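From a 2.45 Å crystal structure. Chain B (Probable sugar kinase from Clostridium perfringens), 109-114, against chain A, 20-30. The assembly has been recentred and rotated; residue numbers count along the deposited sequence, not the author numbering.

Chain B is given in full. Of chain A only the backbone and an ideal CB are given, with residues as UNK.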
HETATM    1  N   MSE B 109      16.960 -12.127  -4.556  1.00 46.43           N
HETATM    2  CA  MSE B 109      16.508 -11.851  -3.186  1.00 43.44           C
HETATM    3  C   MSE B 109      17.419 -12.324  -2.052  1.00 41.21           C
HETATM    4  O   MSE B 109      18.012 -13.400  -2.118  1.00 40.83           O
HETATM    5  CB  MSE B 109      15.037 -12.278  -2.976  1.00 43.36           C
HETATM    6  CG  MSE B 109      14.786 -13.695  -2.500  1.00 44.21           C
HETATM    7 SE   MSE B 109      14.720 -13.924  -0.566  1.00 54.45          SE
HETATM    8  CE  MSE B 109      13.559 -15.483  -0.714  1.00 44.18           C
ATOM      9  N   VAL B 110      17.506 -11.488  -1.017  1.00 39.67           N
ATOM     10  CA  VAL B 110      18.315 -11.739   0.179  1.00 38.62           C
ATOM     11  C   VAL B 110      17.442 -11.869   1.447  1.00 36.38           C
ATOM     12  O   VAL B 110      17.896 -12.397   2.468  1.00 36.07           O
ATOM     13  CB  VAL B 110      19.366 -10.608   0.408  1.00 40.37           C
ATOM     14  CG1 VAL B 110      20.458 -11.087   1.366  1.00 42.19           C
ATOM     15  CG2 VAL B 110      19.991 -10.148  -0.899  1.00 38.95           C
ATOM     16  N   SER B 111      16.207 -11.362   1.381  1.00 33.61           N
ATOM     17  CA  SER B 111      15.253 -11.417   2.498  1.00 31.26           C
ATOM     18  C   SER B 111      13.822 -11.396   1.980  1.00 28.67           C
ATOM     19  O   SER B 111      13.540 -10.724   0.985  1.00 26.83           O
ATOM     20  CB  SER B 111      15.458 -10.234   3.425  1.00 30.08           C
ATOM     21  OG  SER B 111      14.801 -10.430   4.666  1.00 28.91           O
ATOM     22  N   ALA B 112      12.924 -12.109   2.668  1.00 27.33           N
ATOM     23  CA  ALA B 112      11.514 -12.197   2.260  1.00 27.61           C
ATOM     24  C   ALA B 112      10.503 -12.639   3.314  1.00 26.96           C
ATOM     25  O   ALA B 112      10.800 -13.473   4.172  1.00 25.98           O
ATOM     26  CB  ALA B 112      11.369 -13.074   1.011  1.00 27.82           C
ATOM     27  N   ILE B 113       9.311 -12.045   3.234  1.00 25.92           N
ATOM     28  CA  ILE B 113       8.191 -12.324   4.138  1.00 26.23           C
ATOM     29  C   ILE B 113       6.943 -12.664   3.318  1.00 26.35           C
ATOM     30  O   ILE B 113       6.492 -11.858   2.497  1.00 25.78           O
ATOM     31  CB  ILE B 113       7.859 -11.101   5.095  1.00 26.15           C
ATOM     32  CG1 ILE B 113       8.960 -10.869   6.137  1.00 28.05           C
ATOM     33  CG2 ILE B 113       6.493 -11.271   5.799  1.00 25.12           C
ATOM     34  CD1 ILE B 113       9.056 -11.872   7.283  1.00 23.47           C
ATOM     35  N   ALA B 114       6.393 -13.854   3.549  1.00 26.64           N
ATOM     36  CA  ALA B 114       5.165 -14.292   2.879  1.00 27.21           C
ATOM     37  C   ALA B 114       4.070 -14.275   3.950  1.00 26.05           C
ATOM     38  O   ALA B 114       4.182 -14.956   4.969  1.00 23.02           O
ATOM     39  CB  ALA B 114       5.332 -15.700   2.291  1.00 25.41           C
TER
ATOM     40  N   UNK A  20       6.338  -2.801   7.080  1.00 26.75           N
ATOM     41  CA  UNK A  20       7.070  -3.688   7.978  1.00 30.35           C
ATOM     42  C   UNK A  20       6.645  -5.152   7.914  1.00 31.49           C
ATOM     43  O   UNK A  20       5.458  -5.464   8.006  1.00 31.29           O
ATOM     44  CB  UNK A  20       6.911  -3.188   9.415  1.00 30.35           C
ATOM     45  N   UNK A  21       7.629  -6.038   7.787  1.00 30.88           N
ATOM     46  CA  UNK A  21       7.373  -7.470   7.754  1.00 31.48           C
ATOM     47  C   UNK A  21       7.926  -8.115   9.007  1.00 31.19           C
ATOM     48  O   UNK A  21       9.137  -8.121   9.211  1.00 29.58           O
ATOM     49  CB  UNK A  21       7.984  -8.108   6.505  1.00 31.48           C
ATOM     50  N   UNK A  22       7.034  -8.613   9.863  1.00 31.57           N
ATOM     51  CA  UNK A  22       7.413  -9.261  11.123  1.00 33.76           C
ATOM     52  C   UNK A  22       7.422 -10.775  10.945  1.00 33.59           C
ATOM     53  O   UNK A  22       6.388 -11.354  10.613  1.00 34.34           O
ATOM     54  CB  UNK A  22       6.458  -8.862  12.250  1.00 33.76           C
ATOM     55  N   UNK A  23       8.567 -11.412  11.201  1.00 34.05           N
ATOM     56  CA  UNK A  23       8.702 -12.872  11.075  1.00 34.02           C
ATOM     57  C   UNK A  23       7.915 -13.643  12.139  1.00 34.48           C
ATOM     58  O   UNK A  23       8.010 -13.330  13.326  1.00 31.29           O
ATOM     59  CB  UNK A  23      10.179 -13.262  11.159  1.00 34.02           C
ATOM     60  N   UNK A  24       7.113 -14.614  11.686  1.00 37.22           N
ATOM     61  CA  UNK A  24       6.302 -15.475  12.563  1.00 40.14           C
ATOM     62  C   UNK A  24       6.889 -16.896  12.634  1.00 39.87           C
ATOM     63  O   UNK A  24       6.219 -17.862  13.009  1.00 42.04           O
ATOM     64  CB  UNK A  24       4.856 -15.528  12.065  1.00 40.14           C
ATOM     65  N   UNK A  25       8.154 -16.987  12.238  1.00 37.65           N
ATOM     66  CA  UNK A  25       8.959 -18.203  12.236  1.00 36.44           C
ATOM     67  C   UNK A  25      10.404 -17.735  12.233  1.00 35.24           C
ATOM     68  O   UNK A  25      10.667 -16.565  11.912  1.00 33.35           O
ATOM     69  CB  UNK A  25       8.645 -19.108  11.043  1.00 36.44           C
ATOM     70  N   UNK A  26      11.329 -18.646  12.557  1.00 33.11           N
ATOM     71  CA  UNK A  26      12.765 -18.349  12.591  1.00 35.35           C
ATOM     72  C   UNK A  26      13.291 -17.798  11.272  1.00 33.88           C
ATOM     73  O   UNK A  26      13.133 -18.426  10.225  1.00 31.08           O
ATOM     74  CB  UNK A  26      13.547 -19.611  12.959  1.00 35.35           C
ATOM     75  N   UNK A  27      13.854 -16.588  11.333  1.00 34.67           N
ATOM     76  CA  UNK A  27      14.404 -15.914  10.156  1.00 35.55           C
ATOM     77  C   UNK A  27      15.716 -16.545   9.680  1.00 36.62           C
ATOM     78  O   UNK A  27      16.552 -16.974  10.481  1.00 37.06           O
ATOM     79  CB  UNK A  27      14.628 -14.432  10.464  1.00 35.55           C
ATOM     80  N   UNK A  28      15.845 -16.606   8.359  1.00 38.48           N
ATOM     81  CA  UNK A  28      17.007 -17.132   7.657  1.00 43.61           C
ATOM     82  C   UNK A  28      17.103 -16.257   6.408  1.00 45.10           C
ATOM     83  O   UNK A  28      16.072 -15.910   5.823  1.00 43.62           O
ATOM     84  CB  UNK A  28      16.882 -18.622   7.331  1.00 43.61           C
ATOM     85  N   UNK A  29      18.326 -15.832   6.019  1.00 47.08           N
ATOM     86  CA  UNK A  29      18.473 -14.999   4.816  1.00 49.52           C
ATOM     87  C   UNK A  29      18.286 -15.851   3.551  1.00 51.75           C
ATOM     88  O   UNK A  29      18.344 -17.083   3.625  1.00 52.90           O
ATOM     89  CB  UNK A  29      19.843 -14.318   4.799  1.00 49.52           C
ATOM     90  N   UNK A  30      18.074 -15.198   2.401  1.00 53.77           N
ATOM     91  CA  UNK A  30      17.861 -15.842   1.075  1.00 57.05           C
ATOM     92  C   UNK A  30      16.656 -16.806   1.057  1.00 56.86           C
ATOM     93  O   UNK A  30      16.399 -17.485   0.054  1.00 56.26           O
ATOM     94  CB  UNK A  30      19.120 -16.610   0.667  1.00 57.05           C
TER

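Chain A enters as a strand, 20-23, that crosses strand 111-114 of chain B at 82°. It then runs on as loop to position 30, beside the corner that chain B turns at Val B110.

Position 20 has nothing of the chain B stretch within 5.5 Å of its ideal CB. The stretch sets no preference here. The deposited residue is Phe A20, which makes no contact with it.

Position 21 is different. Its ideal CB points toward chain B and would lie 3.0 Å from CG1 of Ile B113, which is a clash. The phi/psi of -112/112 is ordinary for a strand and suits most residues, proline excepted. The lack of space for a CB argues for glycine. The residue is Gly A21, and its CA packs 4.1 Å from CG1 of Ile B113.

At position 22 the CB points away from chain B, as expected for the next residue in a strand. Many side chains would fit. Phe A22 is found. Its ring stays clear of Ile B113, whose CD1 lies 4.2 Å from the backbone C of Phe A22.

Position 23 points sideways, with its ideal CB 4.3 Å from CD1 of Ile B113. That methyl offers an apolar surface but no hydrogen-bonding partner. A small residue such as alanine, serine or threonine would be plausible. The residue is Ser A23. Its OG sits 3.5 Å from CD1 of Ile B113 and finds its hydrogen bond elsewhere in the structure.

Positions 24, 25 and 26 have no chain B atom near their ideal CB, and the stretch leaves the choice free. They are Lys A24, Ala A25 and Ser A26, and all three touch a crystal neighbour.

Position 27 also starts in open space, with a sideways CB. A short side chain would reach nothing. However, the hydroxyl of Ser B111 lies farther off and could give or accept a hydrogen bond. A long polar side chain would suit, such as tyrosine or arginine. The residue is Tyr A27, with chi1 in t. Its OH hydrogen-bonds OG of Ser B111 at 2.8 Å, and OG lies at the ring edge, near the ring plane.

Position 28 points away into space free of the stretch, so many residues would do. It is Arg A28.

Position 29 has phi/psi of -74/165, which proline accepts readily. The ideal CB is 3.6 Å from O of Val B110, so a compact side chain is reasonable. Pro A29 is present, and its CA also lies 3.6 Å from O of Val B110.

Position 30 has a positive phi (58/9), which favours glycine, asparagine or aspartate but does not exclude others. Its backbone N donates to O of Val B110 at 2.8 Å, nearly straight at 176°, and this bond needs no particular side chain. The CB points away, yet Val B110 offers a nearby apolar surface to a large side chain. The residue is Tyr A30. Its CE1 packs 3.6 Å from CG1 of Val B110. Its backbone O lies 3.6 Å from CE of the selenomethionine Met B109.

Chain A 20-30: FGFSKASYRPY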
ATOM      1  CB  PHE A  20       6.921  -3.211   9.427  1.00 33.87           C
ATOM      2  CG  PHE A  20       7.675  -1.952   9.756  1.00 38.31           C
ATOM      3  CD1 PHE A  20       9.082  -1.926   9.733  1.00 40.02           C
ATOM      4  CD2 PHE A  20       6.977  -0.795  10.167  1.00 41.75           C
ATOM      5  CE1 PHE A  20       9.805  -0.758  10.119  1.00 41.64           C
ATOM      6  CE2 PHE A  20       7.683   0.386  10.558  1.00 42.46           C
ATOM      7  CZ  PHE A  20       9.103   0.401  10.533  1.00 41.98           C
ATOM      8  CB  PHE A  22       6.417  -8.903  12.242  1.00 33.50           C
ATOM      9  CG  PHE A  22       6.326  -7.431  12.545  1.00 36.26           C
ATOM     10  CD1 PHE A  22       7.073  -6.869  13.603  1.00 36.91           C
ATOM     11  CD2 PHE A  22       5.483  -6.591  11.786  1.00 34.91           C
ATOM     12  CE1 PHE A  22       6.985  -5.475  13.906  1.00 34.92           C
ATOM     13  CE2 PHE A  22       5.385  -5.203  12.078  1.00 34.80           C
ATOM     14  CZ  PHE A  22       6.139  -4.645  13.141  1.00 33.33           C
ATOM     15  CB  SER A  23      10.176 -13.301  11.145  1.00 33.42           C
ATOM     16  OG  SER A  23      10.942 -12.846  10.047  1.00 29.39           O
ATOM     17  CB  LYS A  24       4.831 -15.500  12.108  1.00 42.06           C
ATOM     18  CG  LYS A  24       4.068 -14.185  12.331  1.00 44.72           C
ATOM     19  CD  LYS A  24       3.959 -13.841  13.812  1.00 46.31           C
ATOM     20  CE  LYS A  24       3.394 -12.459  14.025  1.00 47.54           C
ATOM     21  NZ  LYS A  24       3.340 -12.135  15.478  1.00 48.59           N
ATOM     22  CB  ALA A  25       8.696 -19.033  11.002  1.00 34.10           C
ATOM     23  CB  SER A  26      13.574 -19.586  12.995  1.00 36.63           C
ATOM     24  OG  SER A  26      13.397 -19.889  14.370  1.00 41.14           O
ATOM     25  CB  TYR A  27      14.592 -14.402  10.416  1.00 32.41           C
ATOM     26  CG  TYR A  27      15.186 -13.635   9.245  1.00 30.17           C
ATOM     27  CD1 TYR A  27      14.403 -13.336   8.114  1.00 29.70           C
ATOM     28  CD2 TYR A  27      16.566 -13.311   9.209  1.00 27.62           C
ATOM     29  CE1 TYR A  27      14.976 -12.742   6.959  1.00 28.98           C
ATOM     30  CE2 TYR A  27      17.154 -12.727   8.062  1.00 26.28           C
ATOM     31  CZ  TYR A  27      16.350 -12.444   6.945  1.00 29.36           C
ATOM     32  OH  TYR A  27      16.906 -11.869   5.828  1.00 31.18           O
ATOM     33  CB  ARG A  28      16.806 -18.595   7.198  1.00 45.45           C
ATOM     34  CG  ARG A  28      16.770 -19.676   8.284  1.00 49.84           C
ATOM     35  CD  ARG A  28      17.059 -21.077   7.721  1.00 51.85           C
ATOM     36  NE  ARG A  28      16.157 -21.486   6.636  1.00 53.91           N
ATOM     37  CZ  ARG A  28      14.990 -22.108   6.806  1.00 54.99           C
ATOM     38  NH1 ARG A  28      14.552 -22.405   8.024  1.00 54.40           N
ATOM     39  NH2 ARG A  28      14.257 -22.437   5.749  1.00 53.60           N
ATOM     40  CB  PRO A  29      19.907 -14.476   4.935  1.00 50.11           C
ATOM     41  CG  PRO A  29      20.180 -14.510   6.409  1.00 50.17           C
ATOM     42  CD  PRO A  29      19.579 -15.827   6.799  1.00 48.80           C
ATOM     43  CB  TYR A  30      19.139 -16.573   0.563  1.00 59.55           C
ATOM     44  CG  TYR A  30      20.444 -15.806   0.720  1.00 62.81           C
ATOM     45  CD1 TYR A  30      20.826 -14.814  -0.205  1.00 64.52           C
ATOM     46  CD2 TYR A  30      21.274 -16.021   1.843  1.00 64.39           C
ATOM     47  CE1 TYR A  30      22.012 -14.038  -0.007  1.00 65.92           C
ATOM     48  CE2 TYR A  30      22.448 -15.250   2.059  1.00 66.01           C
ATOM     49  CZ  TYR A  30      22.807 -14.262   1.132  1.00 66.28           C
ATOM     50  OH  TYR A  30      23.919 -13.487   1.363  1.00 68.08           O
TER
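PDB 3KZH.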